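Local coordinates for DUF1573 domain-containing protein (Porphyromonas gingivalis, PDB 2QSV) that is of unknown function, perhaps with the cysteine-type peptidase activity assigned to its family, and contributes here its C-terminal part, two E-set domains, at residues P160-V165 against L179-D184; A198-I203 against I214-E219; L150-V155 against A164-T169; M120-Y125 against I140-V145; P75-E80 against S102-D107. All coordinates share one frame; numbering follows the deposited sequence.

The chain illustrates how beta-sandwich chemistry follows position. Contacts 1 to 4 all lie in the second, Ig-like domain, whereas contact 5 belongs to the first and meets the second at the domain junction. Contact 2 is buried and mainly aliphatic on its inner face; its isoleucines pack against Leu179, Ile181 and Ala164 of contact 1. Contacts 1 and 4 belong to one four-stranded sheet, on opposite flanks of its two central strands, and each adds solvent-side polar groups to an inner apolar row. Contact 3 packs apolar side chains between the sheets and has one direct hydrogen bond, where the chain joins the second sheet. In contact 5 a serine-aspartate bond and two prolines mark the interface.

Contact 1 of 5, residues P160-V165 against L179-D184; sequences PALTAV and LRIAVD. With NA (sodium ion), chain C.
Strands 162-165 and 179-183 run antiparallel, their axes 4.7 Å apart at an angle of 166°, with Thr163 opposite Ala182 and Val165 opposite Arg180 as hydrogen-bonded pairs. Thr163 N reaches Ala182 O at 3.0 Å, nearly along the C=O axis, and Val165 O accepts from Arg180 N. Asp184 N donates to Ala161 O at 2.9 Å, extending the pairing to the start of helix 185-190, where Asp184 holds the N-cap position. On the inner face CG of Leu162 is anti to the backbone N (chi1 176°), beside its carbonyl carbon; the side chain lies alongside Ile181, and CD1 meets Ile181 CG2 at 3.7 Å and Val183 CG2 at 3.9 Å. Ala164 CB fits beside Leu179 CD1 at 4.0 Å. The other face, with Thr163, Val165, Arg180 and Ala182, is mixed and more open to solvent: a water donates to Ala182 O at 2.8 Å and bonds Thr163 OG1, while the guanidinium of Arg180 forms a salt bridge with Asp167. Strand 162-166 is outermost in its sheet within this chain, and Leu162 O, turned away from 179-183, binds the sodium ion at 2.8 Å, beside three waters, Thr157 OG1 and Asn159 O. The strand thus pairs through Thr163 and Val165 while that one carbonyl ties it, through the metal, to Thr157 at the end of strand 150-157 in the other sheet and to Asn159.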
# COMPACT_ATOMS: atom_id res chain seq x y z
N PRO A 160 9.74 7.98 1.21
CA PRO A 160 11.06 7.58 0.77
C PRO A 160 12.18 7.91 1.77
O PRO A 160 13.27 7.39 1.60
CB PRO A 160 11.26 8.38 -0.55
CG PRO A 160 10.45 9.59 -0.36
CD PRO A 160 9.21 9.08 0.34
N ALA A 161 11.93 8.76 2.75
CA ALA A 161 12.94 9.05 3.77
C ALA A 161 12.89 8.05 4.96
O ALA A 161 13.76 8.08 5.82
CB ALA A 161 12.76 10.47 4.31
N LEU A 162 11.87 7.20 4.98
CA LEU A 162 11.55 6.34 6.14
C LEU A 162 11.64 4.86 5.77
O LEU A 162 11.00 4.42 4.81
CB LEU A 162 10.14 6.64 6.66
CG LEU A 162 9.56 5.78 7.82
CD1 LEU A 162 10.32 5.89 9.14
CD2 LEU A 162 8.11 6.15 8.05
N THR A 163 12.43 4.10 6.54
CA THR A 163 12.42 2.63 6.42
C THR A 163 12.16 1.96 7.77
O THR A 163 12.41 2.55 8.80
CB THR A 163 13.74 2.07 5.83
OG1 THR A 163 14.84 2.48 6.63
CG2 THR A 163 13.93 2.54 4.38
N ALA A 164 11.58 0.76 7.74
CA ALA A 164 11.27 0.02 8.98
C ALA A 164 11.29 -1.46 8.70
O ALA A 164 10.52 -1.95 7.86
CB ALA A 164 9.91 0.45 9.57
N VAL A 165 12.18 -2.18 9.42
CA VAL A 165 12.37 -3.61 9.25
C VAL A 165 12.33 -4.32 10.61
O VAL A 165 13.09 -3.97 11.49
CB VAL A 165 13.72 -3.92 8.58
CG1 VAL A 165 13.78 -5.44 8.16
CG2 VAL A 165 13.94 -3.01 7.36
N LEU A 179 11.58 -3.44 16.00
CA LEU A 179 11.34 -2.81 14.69
C LEU A 179 12.43 -1.79 14.50
O LEU A 179 12.52 -0.84 15.26
CB LEU A 179 9.96 -2.13 14.67
CG LEU A 179 9.51 -1.50 13.33
CD1 LEU A 179 9.39 -2.54 12.23
CD2 LEU A 179 8.17 -0.81 13.59
N ARG A 180 13.32 -1.98 13.54
CA ARG A 180 14.42 -1.02 13.40
C ARG A 180 13.98 0.05 12.39
O ARG A 180 13.72 -0.27 11.27
CB ARG A 180 15.68 -1.67 12.83
CG ARG A 180 16.08 -2.97 13.52
CD ARG A 180 16.67 -2.74 14.81
NE ARG A 180 17.25 -3.99 15.34
CZ ARG A 180 18.08 -4.01 16.39
NH1 ARG A 180 18.42 -2.85 16.94
NH2 ARG A 180 18.54 -5.15 16.89
N ILE A 181 13.98 1.30 12.80
CA ILE A 181 13.48 2.42 12.00
C ILE A 181 14.70 3.31 11.67
O ILE A 181 15.62 3.47 12.49
CB ILE A 181 12.40 3.18 12.80
CG1 ILE A 181 11.20 2.24 13.00
CG2 ILE A 181 11.98 4.55 12.14
CD1 ILE A 181 10.33 2.59 14.19
N ALA A 182 14.74 3.81 10.44
CA ALA A 182 15.75 4.82 10.06
C ALA A 182 15.10 5.95 9.23
O ALA A 182 14.26 5.67 8.35
CB ALA A 182 16.93 4.17 9.32
N VAL A 183 15.42 7.20 9.57
CA VAL A 183 14.97 8.37 8.79
C VAL A 183 16.20 9.04 8.16
O VAL A 183 17.19 9.28 8.84
CB VAL A 183 14.10 9.36 9.62
CG1 VAL A 183 13.82 10.73 8.83
CG2 VAL A 183 12.80 8.71 9.99
N ASP A 184 16.14 9.28 6.84
CA ASP A 184 17.24 9.85 6.06
C ASP A 184 16.93 11.34 5.78
O ASP A 184 16.10 11.65 4.91
CB ASP A 184 17.43 9.07 4.75
CG ASP A 184 18.79 9.37 4.03
OD1 ASP A 184 19.44 10.42 4.26
OD2 ASP A 184 19.20 8.53 3.19
NA NA C . 9.91 4.02 2.24
O HOH W 1 15.57 5.57 5.89
O HOH W 2 11.94 3.57 2.02
O HOH W 3 10.29 1.46 2.32
O HOH W 4 9.00 4.02 -0.12

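Contact 2 of 5, residues A198-I203 against I214-E219; sequences ADISII and IKVKAE. With SO4 (sulfate ion), chain B.
Ile214 O takes one hydrogen bond, from Ile200 N at 2.8 Å in the carbonyl plane, and a CA-H...O contact from Asp199 CA at 3.3 Å. This is the beta hairpin of strands 195-204 and 211-219 in the second, Ig-like domain, two strands of the sheet that faces 162-166 and 176-183 across the sandwich. Ile214 N donates back to Ile200 O, making an antiparallel hydrogen-bonded pair; Ala198 and Val216 form another, in which Val216 N points almost straight at Ala198 O. Between these pairs, Asp199 and Lys215 stand on the outer face. CG of Lys215 is anti to the backbone N (chi1 167°), then bends at chi2 and chi3 bring CD over the backbone of Ala198 and CE back toward Asp199. In this one of two deposited conformers NZ forms a salt bridge to Asp199 OD1 at 2.9 Å, coming from above the carboxylate plane. A water completes the link, accepting from NZ and donating to Asp199 OD2 at 2.6 Å; the second conformer makes the bridge a less certain feature than the backbone bonds. A sulfate ion, probably from the crystallisation liquor, takes the Asp199 N-H through its O1. The inner face is wholly aliphatic and meets Leu162, Ala164, Leu179 and Ile181 of the opposing sheet. Here Ile202 CD1 touches Ile214 CD1 at 4.0 Å, and Ile200 CD1 lies against Val216 CG2 at 3.6 Å.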
# COMPACT_ATOMS: atom_id res chain seq x y z
N ALA A 198 4.97 10.50 8.87
CA ALA A 198 4.77 9.36 7.98
C ALA A 198 4.35 8.11 8.79
O ALA A 198 4.73 7.97 9.98
CB ALA A 198 6.03 9.14 7.20
N ASP A 199 3.54 7.26 8.19
CA ASP A 199 3.09 6.03 8.83
C ASP A 199 3.95 4.82 8.50
O ASP A 199 4.31 4.58 7.35
CB ASP A 199 1.65 5.67 8.46
CG ASP A 199 0.64 6.68 8.99
OD1 ASP A 199 0.82 7.20 10.13
OD2 ASP A 199 -0.33 6.96 8.24
N ILE A 200 4.26 4.03 9.54
CA ILE A 200 4.65 2.65 9.31
C ILE A 200 3.38 1.79 9.40
O ILE A 200 2.72 1.83 10.39
CB ILE A 200 5.70 2.13 10.36
CG1 ILE A 200 6.98 2.97 10.27
CG2 ILE A 200 6.00 0.67 10.02
CD1 ILE A 200 7.90 2.94 11.59
N SER A 201 3.07 1.02 8.37
CA SER A 201 1.88 0.19 8.38
C SER A 201 2.25 -1.28 8.59
O SER A 201 3.14 -1.82 7.89
CB SER A 201 1.10 0.33 7.07
OG SER A 201 0.65 1.67 6.91
N ILE A 202 1.59 -1.90 9.56
CA ILE A 202 1.87 -3.31 9.91
C ILE A 202 0.63 -4.12 9.78
O ILE A 202 -0.35 -3.82 10.38
CB ILE A 202 2.44 -3.46 11.40
CG1 ILE A 202 3.74 -2.63 11.57
CG2 ILE A 202 2.60 -5.00 11.76
CD1 ILE A 202 4.23 -2.48 13.05
N ILE A 203 0.67 -5.15 8.96
CA ILE A 203 -0.42 -6.10 8.91
C ILE A 203 -0.00 -7.36 9.71
O ILE A 203 1.06 -7.89 9.47
CB ILE A 203 -0.83 -6.44 7.48
CG1 ILE A 203 -1.50 -5.16 6.87
CG2 ILE A 203 -1.84 -7.64 7.47
CD1 ILE A 203 -1.98 -5.31 5.51
N ILE A 214 2.07 3.14 12.97
CA ILE A 214 2.91 3.91 13.80
C ILE A 214 3.17 5.23 13.08
O ILE A 214 3.68 5.23 11.95
CB ILE A 214 4.31 3.21 14.01
CG1 ILE A 214 4.12 1.85 14.70
CG2 ILE A 214 5.22 4.07 14.88
CD1 ILE A 214 5.39 1.02 14.59
N LYS A 215 2.82 6.33 13.73
CA LYS A 215 3.17 7.65 13.20
C LYS A 215 4.56 8.06 13.64
O LYS A 215 4.86 8.12 14.82
CB LYS A 215 2.17 8.73 13.64
CG LYS A 215 2.69 10.18 13.37
CD LYS A 215 2.81 10.48 11.85
CE LYS A 215 1.45 10.46 11.16
NZ LYS A 215 1.49 10.01 9.76
N VAL A 216 5.42 8.29 12.67
CA VAL A 216 6.76 8.76 12.89
C VAL A 216 6.90 10.24 12.43
O VAL A 216 6.52 10.60 11.30
CB VAL A 216 7.78 7.88 12.13
CG1 VAL A 216 9.24 8.33 12.38
CG2 VAL A 216 7.60 6.38 12.52
N LYS A 217 7.41 11.07 13.32
CA LYS A 217 7.74 12.47 13.04
C LYS A 217 9.23 12.74 13.14
O LYS A 217 9.94 12.16 13.98
CB LYS A 217 7.01 13.38 14.01
CG LYS A 217 5.56 13.46 13.73
CD LYS A 217 4.88 14.32 14.82
CE LYS A 217 3.40 14.35 14.55
NZ LYS A 217 2.74 15.17 15.61
N ALA A 218 9.71 13.61 12.25
CA ALA A 218 11.09 14.02 12.19
C ALA A 218 11.17 15.42 11.54
O ALA A 218 10.35 15.75 10.69
CB ALA A 218 11.91 13.00 11.41
N GLU A 219 12.14 16.23 11.97
CA GLU A 219 12.41 17.54 11.33
C GLU A 219 13.90 17.73 11.08
O GLU A 219 14.73 17.11 11.77
CB GLU A 219 11.81 18.71 12.13
CG GLU A 219 12.30 18.83 13.54
CD GLU A 219 11.36 19.65 14.44
OE1 GLU A 219 11.06 20.82 14.08
OE2 GLU A 219 10.93 19.12 15.51
S SO4 B . 2.52 8.09 4.69
O1 SO4 B . 2.24 8.52 6.06
O2 SO4 B . 1.64 8.78 3.73
O3 SO4 B . 3.91 8.33 4.31
O4 SO4 B . 2.18 6.67 4.61
O HOH W 5 -0.68 9.57 8.01

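Contact 3 of 5, residues L150-V155 against A164-T169; sequences LRLHSV and AVPDRT
The crossing between the two sheets of the second, Ig-like sandwich is made here, where Leu152 and Val155 of strand 150-157 meet Pro166, Ala164 and Thr169. A classic beta bulge at His153 and Ser154, both facing Ile203, accounts for the spacing: these two turn away from 164-169, while Leu152 and Val155 on either side of them turn toward it. In Leu152, chi1 (-51°) sets CG anti to the carbonyl carbon, and an extended chi2 (-176°) carries CD1 on to the proline, 3.6 Å from Pro166 CB and equally near Arg168 O. Val155 approaches the same ring tip to tip, CG2 lying 4.0 Å from Pro166 CD, and its other methyl, CG1, sits 3.5 Å from Ala164 O. Direct polar contact comes down to one bond, Leu152 N to Thr169 O at 2.9 Å. At the Val155 end a water donates to Val155 O and to Ala164 O. By Thr169 the chain has left the sheet of strands 162-166 and 176-183 and is about to add strand 170-171 to the edge of 150-157. Around this passage, Leu152 packs on Ile142 of strand 136-144, and Val155 rests against Leu179 and Ile200, one from each sheet.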
# COMPACT_ATOMS: atom_id res chain seq x y z
N LEU A 150 2.40 -14.22 17.35
CA LEU A 150 2.12 -12.99 16.62
C LEU A 150 2.92 -13.02 15.35
O LEU A 150 4.16 -13.17 15.41
CB LEU A 150 2.50 -11.79 17.46
CG LEU A 150 2.38 -10.37 16.83
CD1 LEU A 150 0.90 -10.01 16.56
CD2 LEU A 150 3.05 -9.32 17.78
N ARG A 151 2.24 -12.92 14.21
CA ARG A 151 2.87 -12.92 12.91
C ARG A 151 2.78 -11.55 12.24
O ARG A 151 1.69 -10.96 12.22
CB ARG A 151 2.17 -13.94 12.02
CG ARG A 151 2.30 -15.39 12.54
CD ARG A 151 1.49 -16.36 11.66
NE ARG A 151 1.27 -17.61 12.39
CZ ARG A 151 2.23 -18.50 12.63
NH1 ARG A 151 3.48 -18.28 12.21
NH2 ARG A 151 1.97 -19.61 13.31
N LEU A 152 3.90 -11.06 11.73
CA LEU A 152 3.95 -9.76 11.06
C LEU A 152 3.96 -10.06 9.59
O LEU A 152 5.01 -10.42 9.04
CB LEU A 152 5.20 -8.95 11.47
CG LEU A 152 5.51 -8.76 12.94
CD1 LEU A 152 6.74 -7.84 13.16
CD2 LEU A 152 4.31 -8.28 13.79
N HIS A 153 2.78 -10.03 8.98
CA HIS A 153 2.67 -10.39 7.58
C HIS A 153 3.35 -9.38 6.66
O HIS A 153 3.91 -9.75 5.65
CB HIS A 153 1.21 -10.54 7.18
CG HIS A 153 0.45 -11.51 8.00
ND1 HIS A 153 0.87 -12.82 8.17
CD2 HIS A 153 -0.71 -11.39 8.69
CE1 HIS A 153 -0.02 -13.46 8.90
NE2 HIS A 153 -0.99 -12.62 9.23
N SER A 154 3.26 -8.09 6.98
CA SER A 154 4.00 -7.09 6.20
C SER A 154 4.26 -5.86 7.05
O SER A 154 3.52 -5.58 7.99
CB SER A 154 3.22 -6.71 4.90
OG SER A 154 1.99 -6.13 5.24
N VAL A 155 5.32 -5.13 6.72
CA VAL A 155 5.67 -3.90 7.40
C VAL A 155 6.05 -2.97 6.26
O VAL A 155 7.04 -3.19 5.59
CB VAL A 155 6.86 -4.05 8.41
CG1 VAL A 155 7.26 -2.68 8.93
CG2 VAL A 155 6.49 -4.98 9.65
N ALA A 164 11.58 0.76 7.74
CA ALA A 164 11.27 0.02 8.98
C ALA A 164 11.29 -1.46 8.70
O ALA A 164 10.52 -1.95 7.86
CB ALA A 164 9.91 0.45 9.57
N VAL A 165 12.18 -2.18 9.42
CA VAL A 165 12.37 -3.61 9.25
C VAL A 165 12.33 -4.32 10.61
O VAL A 165 13.09 -3.97 11.49
CB VAL A 165 13.72 -3.92 8.58
CG1 VAL A 165 13.78 -5.44 8.16
CG2 VAL A 165 13.94 -3.01 7.36
N PRO A 166 11.43 -5.31 10.80
CA PRO A 166 11.44 -6.00 12.10
C PRO A 166 12.57 -7.06 12.16
O PRO A 166 12.89 -7.66 11.14
CB PRO A 166 10.04 -6.64 12.17
CG PRO A 166 9.78 -7.03 10.70
CD PRO A 166 10.38 -5.86 9.89
N ASP A 167 13.16 -7.28 13.34
CA ASP A 167 14.22 -8.33 13.45
C ASP A 167 13.63 -9.72 13.20
O ASP A 167 14.26 -10.53 12.56
CB ASP A 167 14.87 -8.29 14.82
CG ASP A 167 15.90 -7.21 14.94
OD1 ASP A 167 16.21 -6.57 13.91
OD2 ASP A 167 16.43 -7.01 16.08
N ARG A 168 12.39 -9.96 13.64
CA ARG A 168 11.70 -11.22 13.42
C ARG A 168 10.30 -10.95 12.95
O ARG A 168 9.74 -9.88 13.25
CB ARG A 168 11.51 -11.95 14.78
CG ARG A 168 12.75 -12.59 15.31
CD ARG A 168 12.41 -13.41 16.63
NE ARG A 168 11.52 -14.51 16.30
CZ ARG A 168 11.90 -15.63 15.70
NH1 ARG A 168 13.18 -15.80 15.38
NH2 ARG A 168 11.02 -16.59 15.45
N THR A 169 9.70 -11.91 12.27
CA THR A 169 8.31 -11.76 11.82
C THR A 169 7.38 -12.73 12.51
O THR A 169 6.17 -12.75 12.20
CB THR A 169 8.12 -11.93 10.29
OG1 THR A 169 8.62 -13.21 9.90
CG2 THR A 169 8.81 -10.84 9.49
O HOH W 6 9.92 -4.16 6.14

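Contact 4 of 5, residues M120-Y125 against I140-V145; sequences MELSTY and IEIRNV
CG of Met120, a residue modelled as selenomethionine, stands anti to its backbone N (chi1 -173°), and a nearly extended chi2 carries SE on across Ile142, so that CG and SE both lie 3.7 Å from Ile142 CG2. Leu122 instead holds CG between its backbone N and carbonyl carbon (chi1 42°); its side chain runs beside that of Ile142, CD2 lying 3.9 Å from CG1, while Leu122 CB touches Ile140 CG2. The backbones pair through two bonds, Glu121 N to Arg143 O and Arg143 N to Glu121 O, each 2.8 Å. Beyond them waters take the place of direct bonds: one donates to Glu121 O and Glu141 O, and another accepts from Ser123 N and donates to Glu141 O, 2.7 Å from that oxygen. On the solvent face the Glu121 and Arg143 side chains lie side by side, pointing the same way, with carboxylate and guanidinium planes 62° apart; OE2 and NH1 form a salt bridge of 3.2 Å, probably not constant, since both side chains have second conformers. The chain then crosses to the other sheet, where strand 125-130 runs parallel to 211-219. Such a first strand, divided between the two sheets, is a familiar feature of Ig-like sandwiches.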
# COMPACT_ATOMS: atom_id res chain seq x y z
N MSE A 120 -0.74 -7.64 19.61
CA MSE A 120 0.43 -6.77 19.46
C MSE A 120 0.37 -5.58 20.41
O MSE A 120 -0.64 -4.83 20.43
CB MSE A 120 0.59 -6.31 17.98
CG MSE A 120 1.93 -5.52 17.71
SE MSE A 120 2.45 -5.62 15.87
CE MSE A 120 1.04 -4.29 15.29
N GLU A 121 1.44 -5.38 21.17
CA GLU A 121 1.61 -4.18 21.95
C GLU A 121 2.87 -3.45 21.50
O GLU A 121 3.95 -4.06 21.40
CB GLU A 121 1.64 -4.56 23.43
CG GLU A 121 1.95 -3.44 24.35
CD GLU A 121 2.12 -3.92 25.78
OE1 GLU A 121 1.18 -4.57 26.30
OE2 GLU A 121 3.19 -3.63 26.37
N LEU A 122 2.74 -2.15 21.19
CA LEU A 122 3.88 -1.30 20.80
C LEU A 122 3.52 0.19 20.93
O LEU A 122 2.35 0.57 21.03
CB LEU A 122 4.39 -1.54 19.35
CG LEU A 122 3.48 -1.75 18.10
CD1 LEU A 122 2.02 -1.29 18.21
CD2 LEU A 122 4.06 -1.37 16.81
N SER A 123 4.55 1.00 20.82
CA SER A 123 4.41 2.42 20.70
C SER A 123 3.96 2.77 19.28
O SER A 123 4.51 2.30 18.28
CB SER A 123 5.75 3.06 21.04
OG SER A 123 5.73 4.41 20.58
N THR A 124 2.90 3.55 19.19
CA THR A 124 2.36 3.92 17.87
C THR A 124 2.58 5.40 17.49
O THR A 124 2.01 5.90 16.53
CB THR A 124 0.91 3.49 17.70
OG1 THR A 124 0.15 3.96 18.81
CG2 THR A 124 0.81 1.93 17.61
N TYR A 125 3.44 6.08 18.25
CA TYR A 125 3.74 7.47 18.03
C TYR A 125 5.20 7.66 18.35
O TYR A 125 5.62 7.46 19.49
CB TYR A 125 2.86 8.35 18.92
CG TYR A 125 3.04 9.86 18.66
CD1 TYR A 125 2.29 10.53 17.70
CD2 TYR A 125 3.96 10.61 19.40
CE1 TYR A 125 2.45 11.93 17.47
CE2 TYR A 125 4.13 12.00 19.19
CZ TYR A 125 3.37 12.65 18.22
OH TYR A 125 3.54 14.02 18.02
N ILE A 140 11.54 0.39 17.82
CA ILE A 140 10.35 0.25 18.62
C ILE A 140 10.22 -1.22 18.97
O ILE A 140 10.31 -2.07 18.09
CB ILE A 140 9.10 0.77 17.85
CG1 ILE A 140 9.06 2.32 17.90
CG2 ILE A 140 7.79 0.21 18.40
CD1 ILE A 140 7.98 2.92 17.03
N GLU A 141 10.01 -1.50 20.25
CA GLU A 141 9.80 -2.86 20.68
C GLU A 141 8.37 -3.30 20.42
O GLU A 141 7.38 -2.65 20.82
CB GLU A 141 10.16 -3.02 22.18
CG GLU A 141 9.95 -4.47 22.66
CD GLU A 141 10.44 -4.75 24.09
OE1 GLU A 141 10.28 -3.91 24.97
OE2 GLU A 141 10.92 -5.84 24.34
N ILE A 142 8.26 -4.40 19.71
CA ILE A 142 6.98 -4.95 19.44
C ILE A 142 6.77 -6.17 20.32
O ILE A 142 7.52 -7.13 20.22
CB ILE A 142 6.84 -5.34 17.96
CG1 ILE A 142 6.89 -4.09 17.04
CG2 ILE A 142 5.57 -6.20 17.79
CD1 ILE A 142 6.80 -4.47 15.52
N ARG A 143 5.68 -6.18 21.06
CA ARG A 143 5.47 -7.17 22.05
C ARG A 143 4.26 -8.03 21.68
O ARG A 143 3.23 -7.50 21.22
CB ARG A 143 5.21 -6.43 23.34
CG ARG A 143 5.67 -7.16 24.52
CD ARG A 143 5.41 -6.37 25.77
NE ARG A 143 4.83 -7.27 26.76
CZ ARG A 143 4.50 -6.92 28.00
NH1 ARG A 143 4.67 -5.67 28.41
NH2 ARG A 143 3.93 -7.83 28.81
N ASN A 144 4.38 -9.34 21.87
CA ASN A 144 3.21 -10.23 21.79
C ASN A 144 2.66 -10.56 23.16
O ASN A 144 3.34 -11.21 24.03
CB ASN A 144 3.53 -11.52 20.96
CG ASN A 144 2.33 -12.49 20.89
OD1 ASN A 144 1.18 -12.08 21.05
ND2 ASN A 144 2.60 -13.77 20.61
N VAL A 145 1.41 -10.13 23.40
CA VAL A 145 0.78 -10.41 24.67
C VAL A 145 -0.36 -11.38 24.45
O VAL A 145 -1.12 -11.59 25.35
CB VAL A 145 0.36 -9.13 25.50
CG1 VAL A 145 1.57 -8.29 25.85
CG2 VAL A 145 -0.75 -8.30 24.77
O HOH W 7 5.88 -2.93 23.43
O HOH W 8 6.94 -0.18 21.87

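Contact 5 of 5, residues P75-E80 against S102-D107; sequences PGMKDE and SLPLVD
This is an antiparallel strand pairing in the first domain, at the end of the hairpin 76-87/94-105 that abuts the second domain, with Gly76 opposite Leu105 and Lys78 opposite Leu103. Gly76 N donates to Leu105 O at 2.7 Å and Lys78 N to Leu103 O at 2.8 Å; the return bond from Leu105 N reaches Gly76 O from above the carbonyl plane and is longer, 3.2 Å. Gly76 has a positive phi of 132°, where a CB would be jammed against the carbonyl O of Pro75. Pro75 itself sets CB against Leu105 O at 3.3 Å and CG against Asp107 OD1. Pro104 occupies a non-hydrogen-bonded position, so its lack of an N-H costs the pairing with 76-80 nothing. CG of Met77, a selenomethionine, is anti to the backbone N (chi1 -175°), and a bend at chi2 (75°) sets SE 4.2 Å from Pro104 CB. The two strands sit centrally in a mixed five-stranded sheet of an E-set sandwich. Farther along, Ser102 OG donates to Asp79 OD1 over a short 2.5 Å, nearly in line with the C-O bond. The same oxygen has a salt bridge to Arg158 of the second domain, which probably helps to stabilise its charge. Also across the domain boundary, Met77 N bonds Ser154 OG and Asp107 OD2 bonds His153 NE2, while Ile203 packs on Pro104 and Val106.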
# COMPACT_ATOMS: atom_id res chain seq x y z
N PRO A 75 -1.88 -13.23 3.65
CA PRO A 75 -2.14 -11.85 4.10
C PRO A 75 -0.91 -10.93 4.04
O PRO A 75 0.22 -11.39 3.92
CB PRO A 75 -2.66 -12.02 5.53
CG PRO A 75 -2.17 -13.33 5.97
CD PRO A 75 -2.01 -14.21 4.76
N GLY A 76 -1.14 -9.63 4.14
CA GLY A 76 -0.09 -8.65 3.93
C GLY A 76 -0.55 -7.56 2.99
O GLY A 76 -1.57 -7.70 2.33
N MSE A 77 0.21 -6.49 2.91
CA MSE A 77 -0.09 -5.37 2.00
C MSE A 77 0.38 -5.75 0.60
O MSE A 77 1.53 -6.17 0.41
CB MSE A 77 0.64 -4.12 2.50
CG MSE A 77 0.32 -2.83 1.70
SE MSE A 77 -1.44 -2.20 2.22
CE MSE A 77 -1.18 -1.49 4.04
N LYS A 78 -0.55 -5.70 -0.36
CA LYS A 78 -0.24 -6.01 -1.75
C LYS A 78 -0.25 -4.69 -2.49
O LYS A 78 -1.13 -3.86 -2.28
CB LYS A 78 -1.31 -6.96 -2.32
CG LYS A 78 -1.74 -8.11 -1.39
CD LYS A 78 -0.54 -9.08 -1.16
CE LYS A 78 -0.89 -10.17 -0.15
NZ LYS A 78 0.32 -10.99 0.18
N ASP A 79 0.74 -4.46 -3.33
CA ASP A 79 0.83 -3.26 -4.15
C ASP A 79 1.15 -3.73 -5.54
O ASP A 79 2.21 -4.30 -5.75
CB ASP A 79 1.97 -2.35 -3.69
CG ASP A 79 1.81 -1.91 -2.26
OD1 ASP A 79 0.82 -1.22 -1.94
OD2 ASP A 79 2.68 -2.24 -1.43
N GLU A 80 0.22 -3.57 -6.48
CA GLU A 80 0.43 -4.02 -7.86
C GLU A 80 -0.12 -2.98 -8.83
O GLU A 80 -1.16 -2.38 -8.58
CB GLU A 80 -0.26 -5.37 -8.09
CG GLU A 80 0.41 -6.59 -7.40
CD GLU A 80 -0.09 -7.91 -7.97
OE1 GLU A 80 -0.31 -8.03 -9.21
OE2 GLU A 80 -0.28 -8.83 -7.17
N SER A 102 -3.49 -0.90 -4.21
CA SER A 102 -3.11 -1.48 -2.92
C SER A 102 -4.25 -2.22 -2.24
O SER A 102 -5.42 -1.81 -2.31
CB SER A 102 -2.58 -0.41 -1.96
OG SER A 102 -1.33 0.05 -2.42
N LEU A 103 -3.89 -3.33 -1.62
CA LEU A 103 -4.81 -4.16 -0.88
C LEU A 103 -4.19 -4.51 0.49
O LEU A 103 -3.14 -5.17 0.53
CB LEU A 103 -5.11 -5.47 -1.66
CG LEU A 103 -5.94 -6.56 -0.96
CD1 LEU A 103 -7.34 -6.04 -0.58
CD2 LEU A 103 -6.02 -7.81 -1.86
N PRO A 104 -4.84 -4.06 1.59
CA PRO A 104 -4.53 -4.57 2.94
C PRO A 104 -5.26 -5.88 3.19
O PRO A 104 -6.40 -5.88 3.64
CB PRO A 104 -5.04 -3.45 3.90
CG PRO A 104 -5.65 -2.31 2.93
CD PRO A 104 -5.90 -3.03 1.61
N LEU A 105 -4.61 -7.00 2.87
CA LEU A 105 -5.22 -8.31 2.96
C LEU A 105 -4.91 -8.88 4.35
O LEU A 105 -3.72 -9.00 4.74
CB LEU A 105 -4.72 -9.24 1.84
CG LEU A 105 -5.34 -10.64 1.83
CD1 LEU A 105 -6.87 -10.64 1.62
CD2 LEU A 105 -4.66 -11.61 0.82
N VAL A 106 -5.95 -9.18 5.13
CA VAL A 106 -5.77 -9.68 6.50
C VAL A 106 -6.22 -11.16 6.64
O VAL A 106 -6.80 -11.71 5.71
CB VAL A 106 -6.46 -8.74 7.59
CG1 VAL A 106 -5.90 -7.29 7.51
CG2 VAL A 106 -7.98 -8.74 7.47
N ASP A 107 -5.97 -11.76 7.80
CA ASP A 107 -6.45 -13.12 8.11
C ASP A 107 -7.97 -13.28 8.16
O ASP A 107 -8.72 -12.36 8.55
CB ASP A 107 -5.87 -13.60 9.44
CG ASP A 107 -4.36 -13.81 9.37
OD1 ASP A 107 -3.93 -14.82 8.79
OD2 ASP A 107 -3.59 -12.94 9.87